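Side-chain contacts in branched-chain phosphotransacylase (Enterococcus faecalis, PDB 1YCO), which probably transfers acyl groups, as an acyltransferase of the phosphate acetyltransferase and butyryltransferase family, with phosphate and coenzyme A as the likely acyl acceptors: residues A[39-42]-A[43-47]; A[84-87]-A[88-91]; A[124-127]-A[128-131]; A[178-181]-A[182-185]. All coordinates share one frame; numbering follows the deposited sequence.

Contact 1. Residues A[39-42]-A[43-47]; sequences NLDT and ENLWK
An Asx turn lies within the loop between strands 29-35 and 47-50, and the residue that makes it, Asn39, also receives the indole of Trp46. Asn39 OD1 accepts hydrogen bonds from Asp41 N at 2.8 Å, the bond that defines the turn, and from Trp46 NE1 at 3.2 Å. The two donors come from opposite faces of the amide plane: Asp41 N stands well above it, whereas NE1 is tilted from it by 30°. Seen from the indole, OD1 lies at the ring edge, in the ring plane, and the N-H points at it fairly straight (157°). Asp41 fills the bend between these partners. Its CB sits closest to Trp46 NE1, at 3.1 Å, with CD1 and CE2 a little farther off, while the carboxylate, with CG anti to the backbone N (chi1 173°), turns to the returning chain. There OD1 lies over a face of the Trp46 ring and accepts a weak bond from the backbone N of Leu45. The remainder of the indole is buried against Leu15 and Val18 of helix 12-24 and Phe31 and Val33 of strand 29-35. One amide oxygen thus satisfies the N-H of a buried indole and, through the Asx turn, ties its position to the course of the loop.

Contact 2. Residues A[84-87]-A[88-91]; sequences LKEM and LKSE
Leu84 and Leu88 meet through the last turn of helix 80-87, where the chain leaves helical geometry at Leu88. The backbone bond is weak: Leu88 N lies 3.1 Å from Leu84 O, with an angle of only 130° at the hydrogen.

Carbon-to-carbonyl contacts follow from that turn. Leu88 directs its CB and CG over the carbonyl oxygen of Leu84, CG at 3.6 Å from Leu84 O, and its side chain also reaches Leu100 and Lys95 in the following loop. Lys89 does likewise one residue later, its CG resting 3.5 Å from Lys85 O, so aliphatic carbon lies against two successive carbonyls of the final turn. The Met87 side chain runs inward to Val62 of helix 54-66 and to Leu94.

The charged contact is a long salt bridge, Glu86 OE1 to Lys89 NZ at 3.6 Å. The lysine is extended beyond CG and passes slantwise by the glutamate, whose chain bends at chi2 (-64°) to bring the carboxylate round to the ammonium group. Its other oxygen, OE2, has a weak hydrogen bond with His92 NE2, while the Glu86 side chain also touches Ala58 and Val62 of helix 54-66.

The Glu86 carboxylate is therefore shared between an ammonium group and an imidazole, which probably helps to stabilise its negative charge beside helix 54-66, although the length of one link and the weakness of the other suggest a modest electrostatic gain.

Contact 3. Residues A[124-127]-A[128-131]; sequences APTQ and ATLI
Thr126 and Thr129 meet at the N-terminus of helix 127-143, where Thr126 occupies the N-cap position. The close-packed part begins just before it. Pro125 sets its CB against Thr129 CG2 at 3.6 Å, the two side chains crossing at about a right angle, and the same CB touches Leu130 CD2 at 3.9 Å. The first helical turn is drawn tight by Leu130 N to Thr126 O, a nearly straight bond of 2.8 Å, followed by Ile131 N to Gln127 O at 3.0 Å. Farther round the turn, Gln127 and Ile131 lie side by side and point the same way, Gln127 CG 4.0 Å from Ile131 CD1. Both continue onto helix 165-177, Gln127 against Leu169 and Glu172, Ile131 against His176 and Phe177.

The other flank is looser and polar. Thr126 is exposed, and its hydroxyl, held between the backbone N and the carbonyl carbon (chi1 56°), reaches the hydroxyl of Thr129, the two side chains crossing at about a right angle, Thr126 OG1 to Thr129 OG1 3.2 Å. Thr129 OG1 is itself anti to the carbonyl carbon (chi1 -56°). The two oxygens share a hydrogen bond in which either may be the donor. A water closes the arrangement: it accepts from the backbone N of Thr126, giving a polar partner to the N-H of the cap residue itself, and it also lies 2.7 Å from Thr129 OG1.

Contact 4. Residues A[178-181]-A[182-185]; sequences NDQQ and EATV
Gln180 folds its side chain back onto the backbone of Glu182 and Ala183, in the turn that leads from helix 165-177 into strand 184-189. Its CG sits between the backbone N and the carbonyl carbon (chi1 57°), and a second bend at chi2 brings the amide over the returning chain. Both ends of the amide are engaged with Ala183. OE1 accepts from Ala183 N at 2.9 Å, the donor lying in the carbonyl plane on a lone pair, while NE2 gives a hydrogen to Ala183 O at 3.0 Å. That second bond is the straighter one (162°), and the acceptor lies in the plane of the amide. Glu182 N adds a weak bond to OE1, so this oxygen meets two successive backbone N-H groups. NE2 is further satisfied by Phe177 O, near the end of helix 165-177. The carboxylate of Glu182 has its partner on another helix, in a salt bridge from OE1 to Lys138. At the end of the turn, the Ala183 side chain packs on Ile151 and Pro149. The two ends of one primary amide thus pair with the N-H and C=O of one residue, and with Phe177 O also bound the amide's rotation is fixed, joining helix end and strand entry.

How the contacts relate
None of the four is a core contact: contacts 1 and 3 lie at the surface, 2 and 4 are partly buried. Contact 1 lies in a loop between two strands of the five-stranded parallel sheet, contact 2 at the C-terminus of helix 80-87, beside helix 54-66. Contacts 3 and 4 are nearest neighbours, their centres about 17 Å apart, and both adjoin helix 165-177; the centre of contact 1 lies about 48 Å from that of contact 4. Side-chain amides accept backbone N-H groups in contacts 1 and 4, one also serving an indole. The helix ends differ: paired hydroxyls and a water at the start in contact 3, a long salt bridge at the finish in contact 2.

Contact 1. Residues A[39-42]-A[43-47]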
ATOM      1  N   ASN A  39     -23.394 -30.071  13.508  1.00 52.45           N
ATOM      2  CA  ASN A  39     -22.117 -30.180  14.186  1.00 52.97           C
ATOM      3  C   ASN A  39     -21.137 -31.103  13.464  1.00 55.25           C
ATOM      4  O   ASN A  39     -21.522 -32.146  12.934  1.00 56.42           O
ATOM      5  CB  ASN A  39     -22.342 -30.662  15.616  1.00 50.85           C
ATOM      6  CG  ASN A  39     -21.070 -30.732  16.413  1.00 51.02           C
ATOM      7  OD1 ASN A  39     -20.100 -30.038  16.119  1.00 50.24           O
ATOM      8  ND2 ASN A  39     -21.068 -31.570  17.445  1.00 52.61           N
ATOM      9  N   LEU A  40     -19.865 -30.708  13.441  1.00 57.25           N
ATOM     10  CA  LEU A  40     -18.816 -31.492  12.783  1.00 58.83           C
ATOM     11  C   LEU A  40     -17.810 -31.994  13.814  1.00 60.10           C
ATOM     12  O   LEU A  40     -16.810 -32.641  13.488  1.00 61.04           O
ATOM     13  CB  LEU A  40     -18.113 -30.631  11.731  1.00 58.45           C
ATOM     14  CG  LEU A  40     -19.039 -30.013  10.673  1.00 58.54           C
ATOM     15  CD1 LEU A  40     -18.257 -29.053   9.792  1.00 57.78           C
ATOM     16  CD2 LEU A  40     -19.674 -31.122   9.834  1.00 57.93           C
ATOM     17  N   ASP A  41     -18.092 -31.684  15.072  1.00 61.29           N
ATOM     18  CA  ASP A  41     -17.243 -32.091  16.177  1.00 62.41           C
ATOM     19  C   ASP A  41     -17.514 -33.543  16.572  1.00 63.58           C
ATOM     20  O   ASP A  41     -18.646 -33.912  16.916  1.00 63.08           O
ATOM     21  CB  ASP A  41     -17.491 -31.156  17.365  1.00 63.30           C
ATOM     22  CG  ASP A  41     -16.771 -31.594  18.617  1.00 65.07           C
ATOM     23  OD1 ASP A  41     -15.530 -31.733  18.572  1.00 64.64           O
ATOM     24  OD2 ASP A  41     -17.455 -31.800  19.651  1.00 66.45           O
ATOM     25  N   THR A  42     -16.461 -34.357  16.509  1.00 64.48           N
ATOM     26  CA  THR A  42     -16.504 -35.785  16.852  1.00 63.73           C
ATOM     27  C   THR A  42     -15.585 -36.060  18.043  1.00 64.80           C
ATOM     28  O   THR A  42     -15.878 -36.915  18.879  1.00 65.34           O
ATOM     29  CB  THR A  42     -16.023 -36.669  15.670  1.00 63.38           C
ATOM     30  OG1 THR A  42     -16.998 -36.646  14.615  1.00 61.61           O
ATOM     31  CG2 THR A  42     -15.801 -38.104  16.135  1.00 62.44           C
ATOM     32  N   GLU A  43     -14.467 -35.338  18.104  1.00 64.52           N
ATOM     33  CA  GLU A  43     -13.499 -35.501  19.185  1.00 65.00           C
ATOM     34  C   GLU A  43     -13.907 -34.662  20.395  1.00 64.99           C
ATOM     35  O   GLU A  43     -13.107 -34.434  21.304  1.00 65.37           O
ATOM     36  CB  GLU A  43     -12.099 -35.074  18.727  1.00 65.81           C
ATOM     37  CG  GLU A  43     -10.971 -35.537  19.652  1.00 67.07           C
ATOM     38  CD  GLU A  43     -10.811 -37.046  19.646  1.00 69.55           C
ATOM     39  OE1 GLU A  43     -10.045 -37.579  20.487  1.00 71.07           O
ATOM     40  OE2 GLU A  43     -11.452 -37.703  18.789  1.00 69.53           O
ATOM     41  N   ASN A  44     -15.152 -34.197  20.399  1.00 64.00           N
ATOM     42  CA  ASN A  44     -15.656 -33.378  21.495  1.00 64.39           C
ATOM     43  C   ASN A  44     -14.801 -32.133  21.790  1.00 63.38           C
ATOM     44  O   ASN A  44     -14.795 -31.633  22.919  1.00 63.49           O
ATOM     45  CB  ASN A  44     -15.779 -34.215  22.768  1.00 64.75           C
ATOM     46  CG  ASN A  44     -17.204 -34.274  23.282  1.00 66.95           C
ATOM     47  OD1 ASN A  44     -17.900 -33.251  23.328  1.00 67.24           O
ATOM     48  ND2 ASN A  44     -17.646 -35.470  23.689  1.00 66.60           N
ATOM     49  N   LEU A  45     -14.086 -31.640  20.779  1.00 61.06           N
ATOM     50  CA  LEU A  45     -13.241 -30.454  20.930  1.00 59.71           C
ATOM     51  C   LEU A  45     -14.034 -29.290  21.552  1.00 60.10           C
ATOM     52  O   LEU A  45     -14.031 -29.098  22.769  1.00 60.36           O
ATOM     53  CB  LEU A  45     -12.683 -30.024  19.565  1.00 57.71           C
ATOM     54  CG  LEU A  45     -11.880 -31.062  18.772  1.00 57.56           C
ATOM     55  CD1 LEU A  45     -11.610 -30.516  17.381  1.00 57.62           C
ATOM     56  CD2 LEU A  45     -10.576 -31.395  19.484  1.00 55.69           C
ATOM     57  N   TRP A  46     -14.718 -28.519  20.708  1.00 58.11           N
ATOM     58  CA  TRP A  46     -15.516 -27.388  21.178  1.00 56.17           C
ATOM     59  C   TRP A  46     -16.855 -27.823  21.770  1.00 56.18           C
ATOM     60  O   TRP A  46     -17.145 -29.011  21.866  1.00 57.18           O
ATOM     61  CB  TRP A  46     -15.797 -26.407  20.028  1.00 54.48           C
ATOM     62  CG  TRP A  46     -16.542 -26.992  18.846  1.00 51.11           C
ATOM     63  CD1 TRP A  46     -17.653 -27.787  18.880  1.00 51.39           C
ATOM     64  CD2 TRP A  46     -16.237 -26.793  17.458  1.00 51.47           C
ATOM     65  NE1 TRP A  46     -18.057 -28.098  17.602  1.00 50.40           N
ATOM     66  CE2 TRP A  46     -17.208 -27.502  16.711  1.00 50.04           C
ATOM     67  CE3 TRP A  46     -15.238 -26.086  16.774  1.00 50.51           C
ATOM     68  CZ2 TRP A  46     -17.208 -27.524  15.313  1.00 49.88           C
ATOM     69  CZ3 TRP A  46     -15.237 -26.106  15.381  1.00 50.33           C
ATOM     70  CH2 TRP A  46     -16.219 -26.823  14.665  1.00 50.86           C
ATOM     71  N   LYS A  47     -17.656 -26.832  22.156  1.00 55.40           N
ATOM     72  CA  LYS A  47     -18.994 -27.027  22.702  1.00 55.39           C
ATOM     73  C   LYS A  47     -19.997 -26.521  21.659  1.00 55.92           C
ATOM     74  O   LYS A  47     -20.320 -25.329  21.628  1.00 57.81           O
ATOM     75  CB  LYS A  47     -19.166 -26.224  23.994  1.00 55.71           C
ATOM     76  CG  LYS A  47     -18.475 -26.818  25.227  1.00 58.66           C
ATOM     77  CD  LYS A  47     -19.341 -27.858  25.973  1.00 57.52           C
ATOM     78  CE  LYS A  47     -19.662 -29.094  25.119  1.00 57.89           C
ATOM     79  NZ  LYS A  47     -18.464 -29.937  24.784  1.00 55.89           N
TER

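Contact 2. Residues A[84-87]-A[88-91]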
ATOM      1  N   LEU A  84     -21.723  -7.641  13.096  1.00 50.52           N
ATOM      2  CA  LEU A  84     -21.321  -6.293  13.478  1.00 53.54           C
ATOM      3  C   LEU A  84     -22.503  -5.520  14.043  1.00 53.95           C
ATOM      4  O   LEU A  84     -22.428  -4.962  15.140  1.00 52.96           O
ATOM      5  CB  LEU A  84     -20.740  -5.560  12.271  1.00 54.15           C
ATOM      6  CG  LEU A  84     -19.819  -4.384  12.593  1.00 56.23           C
ATOM      7  CD1 LEU A  84     -18.595  -4.887  13.359  1.00 56.95           C
ATOM      8  CD2 LEU A  84     -19.382  -3.703  11.301  1.00 57.45           C
ATOM      9  N   LYS A  85     -23.596  -5.490  13.287  1.00 54.60           N
ATOM     10  CA  LYS A  85     -24.796  -4.791  13.736  1.00 57.01           C
ATOM     11  C   LYS A  85     -25.249  -5.422  15.054  1.00 56.69           C
ATOM     12  O   LYS A  85     -25.809  -4.755  15.933  1.00 57.69           O
ATOM     13  CB  LYS A  85     -25.926  -4.919  12.704  1.00 58.36           C
ATOM     14  CG  LYS A  85     -27.212  -4.193  13.119  1.00 59.50           C
ATOM     15  CD  LYS A  85     -28.457  -4.821  12.504  1.00 59.77           C
ATOM     16  CE  LYS A  85     -28.460  -4.747  10.980  1.00 58.77           C
ATOM     17  NZ  LYS A  85     -29.672  -5.433  10.422  1.00 58.67           N
ATOM     18  N   GLU A  86     -24.993  -6.720  15.176  1.00 54.91           N
ATOM     19  CA  GLU A  86     -25.358  -7.474  16.363  1.00 54.24           C
ATOM     20  C   GLU A  86     -24.570  -7.067  17.613  1.00 52.77           C
ATOM     21  O   GLU A  86     -25.151  -6.886  18.686  1.00 49.86           O
ATOM     22  CB  GLU A  86     -25.181  -8.975  16.097  1.00 55.83           C
ATOM     23  CG  GLU A  86     -26.481  -9.755  16.146  1.00 57.53           C
ATOM     24  CD  GLU A  86     -27.105  -9.722  17.526  1.00 59.08           C
ATOM     25  OE1 GLU A  86     -28.351  -9.826  17.626  1.00 58.84           O
ATOM     26  OE2 GLU A  86     -26.341  -9.598  18.512  1.00 58.45           O
ATOM     27  N   MET A  87     -23.252  -6.922  17.484  1.00 52.95           N
ATOM     28  CA  MET A  87     -22.413  -6.547  18.629  1.00 54.45           C
ATOM     29  C   MET A  87     -22.493  -5.057  18.981  1.00 55.63           C
ATOM     30  O   MET A  87     -22.030  -4.640  20.040  1.00 56.40           O
ATOM     31  CB  MET A  87     -20.958  -6.965  18.370  1.00 54.21           C
ATOM     32  CG  MET A  87     -20.429  -6.587  16.987  1.00 54.68           C
ATOM     33  SD  MET A  87     -18.806  -7.327  16.569  1.00 54.69           S
ATOM     34  CE  MET A  87     -17.703  -6.232  17.505  1.00 52.99           C
ATOM     35  N   LEU A  88     -23.101  -4.263  18.102  1.00 57.18           N
ATOM     36  CA  LEU A  88     -23.246  -2.830  18.344  1.00 57.47           C
ATOM     37  C   LEU A  88     -24.606  -2.435  18.925  1.00 58.01           C
ATOM     38  O   LEU A  88     -24.972  -1.259  18.900  1.00 57.92           O
ATOM     39  CB  LEU A  88     -22.986  -2.037  17.053  1.00 57.61           C
ATOM     40  CG  LEU A  88     -21.515  -1.855  16.632  1.00 57.94           C
ATOM     41  CD1 LEU A  88     -21.444  -1.095  15.319  1.00 55.63           C
ATOM     42  CD2 LEU A  88     -20.751  -1.093  17.723  1.00 55.96           C
ATOM     43  N   LYS A  89     -25.358  -3.405  19.444  1.00 58.32           N
ATOM     44  CA  LYS A  89     -26.665  -3.094  20.044  1.00 58.35           C
ATOM     45  C   LYS A  89     -26.512  -2.688  21.508  1.00 58.50           C
ATOM     46  O   LYS A  89     -25.720  -3.273  22.245  1.00 60.42           O
ATOM     47  CB  LYS A  89     -27.614  -4.291  19.944  1.00 57.05           C
ATOM     48  CG  LYS A  89     -28.161  -4.545  18.554  1.00 57.31           C
ATOM     49  CD  LYS A  89     -29.188  -5.669  18.563  1.00 58.38           C
ATOM     50  CE  LYS A  89     -29.716  -5.951  17.157  1.00 60.96           C
ATOM     51  NZ  LYS A  89     -30.639  -7.136  17.117  1.00 59.90           N
ATOM     52  N   SER A  90     -27.279  -1.689  21.925  1.00 58.82           N
ATOM     53  CA  SER A  90     -27.233  -1.191  23.302  1.00 60.41           C
ATOM     54  C   SER A  90     -27.429  -2.267  24.377  1.00 59.90           C
ATOM     55  O   SER A  90     -26.832  -2.185  25.450  1.00 59.86           O
ATOM     56  CB  SER A  90     -28.288  -0.097  23.498  1.00 61.08           C
ATOM     57  OG  SER A  90     -28.111   0.963  22.574  1.00 65.03           O
ATOM     58  N   GLU A  91     -28.266  -3.262  24.089  1.00 59.26           N
ATOM     59  CA  GLU A  91     -28.545  -4.339  25.042  1.00 59.76           C
ATOM     60  C   GLU A  91     -27.274  -5.044  25.518  1.00 58.86           C
ATOM     61  O   GLU A  91     -27.201  -5.506  26.655  1.00 59.13           O
ATOM     62  CB  GLU A  91     -29.514  -5.374  24.421  1.00 60.64           C
ATOM     63  CG  GLU A  91     -28.933  -6.175  23.241  1.00 62.87           C
ATOM     64  CD  GLU A  91     -29.912  -7.188  22.617  1.00 64.30           C
ATOM     65  OE1 GLU A  91     -30.857  -6.769  21.906  1.00 64.26           O
ATOM     66  OE2 GLU A  91     -29.729  -8.408  22.834  1.00 63.70           O
TER

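Contact 3. Residues A[124-127]-A[128-131]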
ATOM      1  N   ALA A 124     -12.044   6.816   5.683  1.00 32.12           N
ATOM      2  CA  ALA A 124     -11.178   7.966   5.464  1.00 32.02           C
ATOM      3  C   ALA A 124     -11.276   8.900   6.661  1.00 32.22           C
ATOM      4  O   ALA A 124     -11.786  10.011   6.562  1.00 30.41           O
ATOM      5  CB  ALA A 124     -11.598   8.687   4.189  1.00 30.34           C
ATOM      6  N   PRO A 125     -10.761   8.453   7.813  1.00 34.61           N
ATOM      7  CA  PRO A 125     -10.756   9.182   9.084  1.00 34.92           C
ATOM      8  C   PRO A 125     -10.461  10.684   9.020  1.00 35.04           C
ATOM      9  O   PRO A 125      -9.582  11.132   8.276  1.00 36.86           O
ATOM     10  CB  PRO A 125      -9.705   8.436   9.898  1.00 36.13           C
ATOM     11  CG  PRO A 125      -9.792   7.040   9.373  1.00 37.62           C
ATOM     12  CD  PRO A 125      -9.903   7.255   7.896  1.00 36.32           C
ATOM     13  N   THR A 126     -11.213  11.441   9.812  1.00 33.74           N
ATOM     14  CA  THR A 126     -11.032  12.885   9.947  1.00 34.50           C
ATOM     15  C   THR A 126     -10.003  13.041  11.063  1.00 33.98           C
ATOM     16  O   THR A 126      -9.552  12.056  11.637  1.00 35.39           O
ATOM     17  CB  THR A 126     -12.311  13.587  10.442  1.00 34.27           C
ATOM     18  OG1 THR A 126     -12.724  12.992  11.681  1.00 34.76           O
ATOM     19  CG2 THR A 126     -13.425  13.461   9.421  1.00 36.03           C
ATOM     20  N   GLN A 127      -9.660  14.274  11.401  1.00 34.56           N
ATOM     21  CA  GLN A 127      -8.683  14.489  12.448  1.00 33.88           C
ATOM     22  C   GLN A 127      -9.123  13.893  13.785  1.00 33.69           C
ATOM     23  O   GLN A 127      -8.317  13.327  14.521  1.00 32.90           O
ATOM     24  CB  GLN A 127      -8.416  15.977  12.610  1.00 34.85           C
ATOM     25  CG  GLN A 127      -7.533  16.319  13.792  1.00 38.84           C
ATOM     26  CD  GLN A 127      -7.197  17.789  13.839  1.00 40.91           C
ATOM     27  OE1 GLN A 127      -7.757  18.583  13.080  1.00 42.71           O
ATOM     28  NE2 GLN A 127      -6.283  18.167  14.735  1.00 41.92           N
ATOM     29  N   ALA A 128     -10.407  14.025  14.100  1.00 32.57           N
ATOM     30  CA  ALA A 128     -10.922  13.512  15.363  1.00 30.99           C
ATOM     31  C   ALA A 128     -10.840  11.984  15.387  1.00 29.90           C
ATOM     32  O   ALA A 128     -10.447  11.381  16.385  1.00 27.89           O
ATOM     33  CB  ALA A 128     -12.361  13.974  15.565  1.00 31.69           C
ATOM     34  N   THR A 129     -11.220  11.379  14.270  1.00 28.76           N
ATOM     35  CA  THR A 129     -11.191   9.938  14.125  1.00 29.44           C
ATOM     36  C   THR A 129      -9.772   9.366  14.176  1.00 29.73           C
ATOM     37  O   THR A 129      -9.508   8.352  14.845  1.00 28.77           O
ATOM     38  CB  THR A 129     -11.834   9.528  12.812  1.00 30.12           C
ATOM     39  OG1 THR A 129     -13.159  10.061  12.758  1.00 32.58           O
ATOM     40  CG2 THR A 129     -11.880   8.007  12.691  1.00 28.76           C
ATOM     41  N   LEU A 130      -8.861  10.024  13.474  1.00 28.97           N
ATOM     42  CA  LEU A 130      -7.479   9.575  13.432  1.00 30.55           C
ATOM     43  C   LEU A 130      -6.936   9.640  14.852  1.00 31.10           C
ATOM     44  O   LEU A 130      -6.236   8.732  15.289  1.00 30.62           O
ATOM     45  CB  LEU A 130      -6.662  10.463  12.479  1.00 32.56           C
ATOM     46  CG  LEU A 130      -5.471   9.880  11.698  1.00 34.32           C
ATOM     47  CD1 LEU A 130      -4.349   9.561  12.639  1.00 36.34           C
ATOM     48  CD2 LEU A 130      -5.895   8.645  10.909  1.00 33.69           C
ATOM     49  N   ILE A 131      -7.286  10.705  15.576  1.00 31.66           N
ATOM     50  CA  ILE A 131      -6.847  10.865  16.960  1.00 32.46           C
ATOM     51  C   ILE A 131      -7.272   9.653  17.801  1.00 33.20           C
ATOM     52  O   ILE A 131      -6.475   9.124  18.574  1.00 33.11           O
ATOM     53  CB  ILE A 131      -7.415  12.172  17.578  1.00 32.69           C
ATOM     54  CG1 ILE A 131      -6.647  13.373  17.013  1.00 32.14           C
ATOM     55  CG2 ILE A 131      -7.318  12.136  19.100  1.00 32.15           C
ATOM     56  CD1 ILE A 131      -7.156  14.723  17.481  1.00 31.59           C
TER
HETATM   57  O   HOH W   1     -13.898  10.030  10.164  1.00 39.20           O

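Contact 4. Residues A[178-181]-A[182-185]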
ATOM      1  N   ASN A 178       1.486  16.631  20.617  1.00 45.76           N
ATOM      2  CA  ASN A 178       2.749  17.224  21.036  1.00 50.97           C
ATOM      3  C   ASN A 178       2.787  17.534  22.529  1.00 52.78           C
ATOM      4  O   ASN A 178       3.832  17.903  23.058  1.00 54.42           O
ATOM      5  CB  ASN A 178       3.040  18.501  20.237  1.00 52.35           C
ATOM      6  CG  ASN A 178       4.444  19.031  20.481  1.00 54.83           C
ATOM      7  OD1 ASN A 178       5.437  18.318  20.309  1.00 55.62           O
ATOM      8  ND2 ASN A 178       4.534  20.289  20.877  1.00 56.08           N
ATOM      9  N   ASP A 179       1.653  17.364  23.206  1.00 55.86           N
ATOM     10  CA  ASP A 179       1.560  17.642  24.636  1.00 58.31           C
ATOM     11  C   ASP A 179       1.900  16.447  25.528  1.00 58.18           C
ATOM     12  O   ASP A 179       2.870  16.490  26.288  1.00 58.81           O
ATOM     13  CB  ASP A 179       0.154  18.148  24.994  1.00 61.98           C
ATOM     14  CG  ASP A 179      -0.174  19.497  24.351  1.00 65.95           C
ATOM     15  OD1 ASP A 179      -1.144  20.152  24.803  1.00 67.85           O
ATOM     16  OD2 ASP A 179       0.529  19.897  23.390  1.00 67.71           O
ATOM     17  N   GLN A 180       1.097  15.390  25.438  1.00 56.84           N
ATOM     18  CA  GLN A 180       1.299  14.190  26.248  1.00 54.62           C
ATOM     19  C   GLN A 180       2.696  13.573  26.136  1.00 53.70           C
ATOM     20  O   GLN A 180       3.460  13.886  25.222  1.00 53.74           O
ATOM     21  CB  GLN A 180       0.224  13.153  25.903  1.00 54.28           C
ATOM     22  CG  GLN A 180       0.171  12.770  24.447  1.00 52.52           C
ATOM     23  CD  GLN A 180       1.333  11.898  24.039  1.00 50.70           C
ATOM     24  OE1 GLN A 180       1.519  10.811  24.584  1.00 49.66           O
ATOM     25  NE2 GLN A 180       2.123  12.364  23.075  1.00 48.70           N
ATOM     26  N   GLN A 181       3.033  12.707  27.089  1.00 53.50           N
ATOM     27  CA  GLN A 181       4.343  12.051  27.104  1.00 53.07           C
ATOM     28  C   GLN A 181       4.220  10.523  27.132  1.00 51.31           C
ATOM     29  O   GLN A 181       5.199   9.819  27.379  1.00 50.21           O
ATOM     30  CB  GLN A 181       5.155  12.525  28.317  1.00 54.62           C
ATOM     31  CG  GLN A 181       5.675  13.965  28.233  1.00 56.74           C
ATOM     32  CD  GLN A 181       6.905  14.114  27.335  1.00 59.68           C
ATOM     33  OE1 GLN A 181       7.975  13.557  27.623  1.00 58.15           O
ATOM     34  NE2 GLN A 181       6.758  14.871  26.238  1.00 61.06           N
ATOM     35  N   GLU A 182       3.018  10.018  26.881  1.00 50.46           N
ATOM     36  CA  GLU A 182       2.789   8.581  26.877  1.00 50.59           C
ATOM     37  C   GLU A 182       3.373   7.907  25.637  1.00 48.09           C
ATOM     38  O   GLU A 182       3.742   6.735  25.680  1.00 47.49           O
ATOM     39  CB  GLU A 182       1.291   8.289  26.978  1.00 54.36           C
ATOM     40  CG  GLU A 182       0.694   8.611  28.333  1.00 58.16           C
ATOM     41  CD  GLU A 182      -0.772   8.260  28.414  1.00 61.45           C
ATOM     42  OE1 GLU A 182      -1.583   8.966  27.766  1.00 63.22           O
ATOM     43  OE2 GLU A 182      -1.110   7.276  29.118  1.00 61.36           O
ATOM     44  N   ALA A 183       3.464   8.647  24.537  1.00 45.52           N
ATOM     45  CA  ALA A 183       4.024   8.093  23.305  1.00 43.39           C
ATOM     46  C   ALA A 183       4.542   9.176  22.378  1.00 41.63           C
ATOM     47  O   ALA A 183       4.241  10.357  22.548  1.00 42.01           O
ATOM     48  CB  ALA A 183       2.976   7.252  22.577  1.00 42.26           C
ATOM     49  N   THR A 184       5.336   8.764  21.401  1.00 38.56           N
ATOM     50  CA  THR A 184       5.867   9.700  20.434  1.00 37.68           C
ATOM     51  C   THR A 184       5.074   9.546  19.134  1.00 36.62           C
ATOM     52  O   THR A 184       5.186   8.533  18.450  1.00 36.89           O
ATOM     53  CB  THR A 184       7.361   9.440  20.150  1.00 37.89           C
ATOM     54  OG1 THR A 184       8.111   9.582  21.362  1.00 38.89           O
ATOM     55  CG2 THR A 184       7.882  10.434  19.126  1.00 36.40           C
ATOM     56  N   VAL A 185       4.259  10.549  18.816  1.00 35.86           N
ATOM     57  CA  VAL A 185       3.449  10.546  17.602  1.00 35.96           C
ATOM     58  C   VAL A 185       3.999  11.596  16.635  1.00 35.75           C
ATOM     59  O   VAL A 185       4.084  12.775  16.983  1.00 36.99           O
ATOM     60  CB  VAL A 185       1.965  10.889  17.916  1.00 35.07           C
ATOM     61  CG1 VAL A 185       1.111  10.699  16.679  1.00 35.53           C
ATOM     62  CG2 VAL A 185       1.444  10.007  19.047  1.00 36.25           C
TER